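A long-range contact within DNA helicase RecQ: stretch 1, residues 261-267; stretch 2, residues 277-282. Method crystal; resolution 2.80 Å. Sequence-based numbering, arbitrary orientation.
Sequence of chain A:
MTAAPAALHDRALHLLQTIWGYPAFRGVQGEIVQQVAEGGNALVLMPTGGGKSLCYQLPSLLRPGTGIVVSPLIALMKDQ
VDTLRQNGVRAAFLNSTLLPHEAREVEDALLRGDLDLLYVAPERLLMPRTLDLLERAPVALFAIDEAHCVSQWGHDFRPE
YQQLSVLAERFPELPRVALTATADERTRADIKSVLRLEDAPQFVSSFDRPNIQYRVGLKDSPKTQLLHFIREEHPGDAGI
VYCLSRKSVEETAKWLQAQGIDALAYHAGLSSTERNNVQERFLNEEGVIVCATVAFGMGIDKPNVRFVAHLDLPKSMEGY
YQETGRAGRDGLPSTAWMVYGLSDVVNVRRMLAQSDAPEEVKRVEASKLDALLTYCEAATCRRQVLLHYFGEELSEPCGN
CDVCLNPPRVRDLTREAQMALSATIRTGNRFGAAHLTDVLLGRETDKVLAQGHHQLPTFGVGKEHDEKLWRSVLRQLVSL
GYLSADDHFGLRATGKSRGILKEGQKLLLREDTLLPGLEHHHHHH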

# COMPACT_ATOMS: atom_id res chain seq x y z
N ILE A 261 4.54 -33.96 0.56
CA ILE A 261 4.79 -32.64 -0.02
C ILE A 261 6.17 -32.12 0.40
O ILE A 261 6.46 -32.09 1.58
N ASP A 262 6.98 -31.68 -0.56
CA ASP A 262 8.35 -31.28 -0.23
C ASP A 262 8.41 -29.89 0.41
O ASP A 262 8.87 -28.92 -0.21
N ALA A 263 7.95 -29.80 1.66
CA ALA A 263 7.85 -28.52 2.36
C ALA A 263 9.09 -28.19 3.19
O ALA A 263 9.74 -29.08 3.74
N LEU A 264 9.43 -26.91 3.27
CA LEU A 264 10.54 -26.46 4.09
C LEU A 264 10.14 -25.31 5.00
O LEU A 264 9.30 -24.49 4.62
N ALA A 265 10.77 -25.22 6.17
CA ALA A 265 10.50 -24.11 7.06
C ALA A 265 11.47 -22.97 6.75
O ALA A 265 12.61 -23.21 6.34
N TYR A 266 11.01 -21.74 6.95
CA TYR A 266 11.78 -20.52 6.66
C TYR A 266 11.29 -19.43 7.61
O TYR A 266 10.20 -18.87 7.40
N HIS A 267 12.06 -19.16 8.65
CA HIS A 267 11.68 -18.18 9.67
C HIS A 267 12.89 -17.44 10.25
O HIS A 267 14.04 -17.86 10.05
N ASN A 277 20.28 -21.81 2.34
CA ASN A 277 20.04 -23.13 1.77
C ASN A 277 18.58 -23.32 1.31
O ASN A 277 18.33 -23.89 0.25
N VAL A 278 17.64 -22.82 2.11
CA VAL A 278 16.23 -22.91 1.77
C VAL A 278 15.93 -22.03 0.58
O VAL A 278 15.21 -22.45 -0.32
N GLN A 279 16.48 -20.82 0.56
CA GLN A 279 16.30 -19.98 -0.61
C GLN A 279 16.71 -20.73 -1.88
O GLN A 279 15.90 -20.87 -2.77
N GLU A 280 17.93 -21.26 -1.92
CA GLU A 280 18.40 -21.96 -3.12
C GLU A 280 17.50 -23.15 -3.50
O GLU A 280 17.14 -23.30 -4.66
N ARG A 281 17.10 -23.98 -2.54
CA ARG A 281 16.24 -25.10 -2.91
C ARG A 281 14.93 -24.62 -3.56
O ARG A 281 14.44 -25.23 -4.51
N PHE A 282 14.39 -23.53 -3.03
CA PHE A 282 13.21 -22.93 -3.62
C PHE A 282 13.55 -22.34 -4.99
O PHE A 282 12.85 -22.60 -5.96

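Helix 277-282 packs across strand 263-266 with axes 9.3 Å apart at closest approach and their directions 143° apart. Asn 277 (chi1 t) has its CA-to-CB bond sideways; its end comes nearer, but Asn 277 OD1 is 5.6 Å from Leu 264 CD1, too far for contact. Val 278 (chi1 t) points toward the strand and is the apolar centre of the contact. Val 278 CG1 lies 4.0 Å from Leu 264 CD1 and 3.8 Å from Tyr 266 CD1, so one methyl touches two alternate strand residues that both point toward the helix; Val 278 CG2 lies 3.6 Å from backbone Ala 265 O. Leu 264 is m,t; Tyr 266 has chi1 t and chi2 74°. Gln 279 (m,t, chi3 28°) leaves the helix sideways, but its end comes nearer, placing NE2 3.2 Å from Tyr 266 OH. Glu 280 (chi1 m) makes no contact here. Arg 281 points toward the strand with chi1 m, chi2 between wells at -149° and chi3 p. Its guanidinium meets Asp 262 (chi1 t) edge-on in a salt bridge, although the modelled separation of Arg 281 NH2 from Asp 262 OD2, 2.3 Å, is too short to be taken literally. Arg 281 NH1 also lies 3.9 Å from Leu 264 CD2. Phe 282 (chi1 t) points sideways, out of contact.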

# COMPACT_ATOMS: atom_id res chain seq x y z
CB ILE A 261 3.73 -31.62 0.43
CG1 ILE A 261 2.33 -32.05 0.01
CG2 ILE A 261 4.02 -30.25 -0.12
CD1 ILE A 261 1.37 -30.94 0.08
CB ASP A 262 9.25 -31.35 -1.46
CG ASP A 262 10.70 -31.01 -1.14
OD1 ASP A 262 11.09 -31.05 0.05
OD2 ASP A 262 11.46 -30.67 -2.08
CB ALA A 263 6.64 -28.51 3.23
CB LEU A 264 11.72 -26.01 3.23
CG LEU A 264 12.22 -26.89 2.08
CD1 LEU A 264 13.39 -26.20 1.37
CD2 LEU A 264 12.62 -28.27 2.57
CB ALA A 265 10.62 -24.55 8.52
CB TYR A 266 11.61 -20.11 5.20
CG TYR A 266 12.47 -18.98 4.67
CD1 TYR A 266 13.81 -19.15 4.40
CD2 TYR A 266 11.90 -17.74 4.36
CE1 TYR A 266 14.58 -18.12 3.88
CE2 TYR A 266 12.65 -16.71 3.84
CZ TYR A 266 13.99 -16.90 3.60
OH TYR A 266 14.75 -15.87 3.08
CB HIS A 267 10.86 -18.88 10.77
CG HIS A 267 11.56 -20.04 11.41
ND1 HIS A 267 12.61 -19.88 12.28
CD2 HIS A 267 11.45 -21.37 11.20
CE1 HIS A 267 13.05 -21.07 12.65
NE2 HIS A 267 12.37 -21.99 12.00
CB ASN A 277 20.41 -24.21 2.81
CG ASN A 277 20.04 -25.63 2.40
OD1 ASN A 277 18.86 -25.99 2.32
ND2 ASN A 277 21.06 -26.47 2.21
CB VAL A 278 15.30 -22.54 2.94
CG1 VAL A 278 13.86 -22.43 2.46
CG2 VAL A 278 15.40 -23.59 4.03
CB GLN A 279 17.11 -18.69 -0.51
CG GLN A 279 16.68 -17.71 0.56
CD GLN A 279 17.16 -16.31 0.23
OE1 GLN A 279 17.34 -15.97 -0.94
NE2 GLN A 279 17.38 -15.50 1.26
CB GLU A 280 19.85 -22.45 -2.95
CG GLU A 280 20.94 -21.36 -3.03
CD GLU A 280 20.62 -20.22 -4.01
OE1 GLU A 280 20.47 -20.50 -5.23
OE2 GLU A 280 20.54 -19.05 -3.58
CB ARG A 281 15.93 -25.99 -1.71
CG ARG A 281 17.00 -26.99 -1.37
CD ARG A 281 16.37 -28.25 -0.77
NE ARG A 281 15.40 -28.87 -1.67
CZ ARG A 281 14.57 -29.86 -1.32
NH1 ARG A 281 14.58 -30.33 -0.07
NH2 ARG A 281 13.72 -30.37 -2.21
CB PHE A 282 12.64 -21.86 -2.68
CG PHE A 282 11.24 -21.42 -3.04
CD1 PHE A 282 10.24 -22.35 -3.31
CD2 PHE A 282 10.91 -20.07 -3.07
CE1 PHE A 282 8.96 -21.95 -3.62
CE2 PHE A 282 9.63 -19.66 -3.38
CZ PHE A 282 8.65 -20.61 -3.66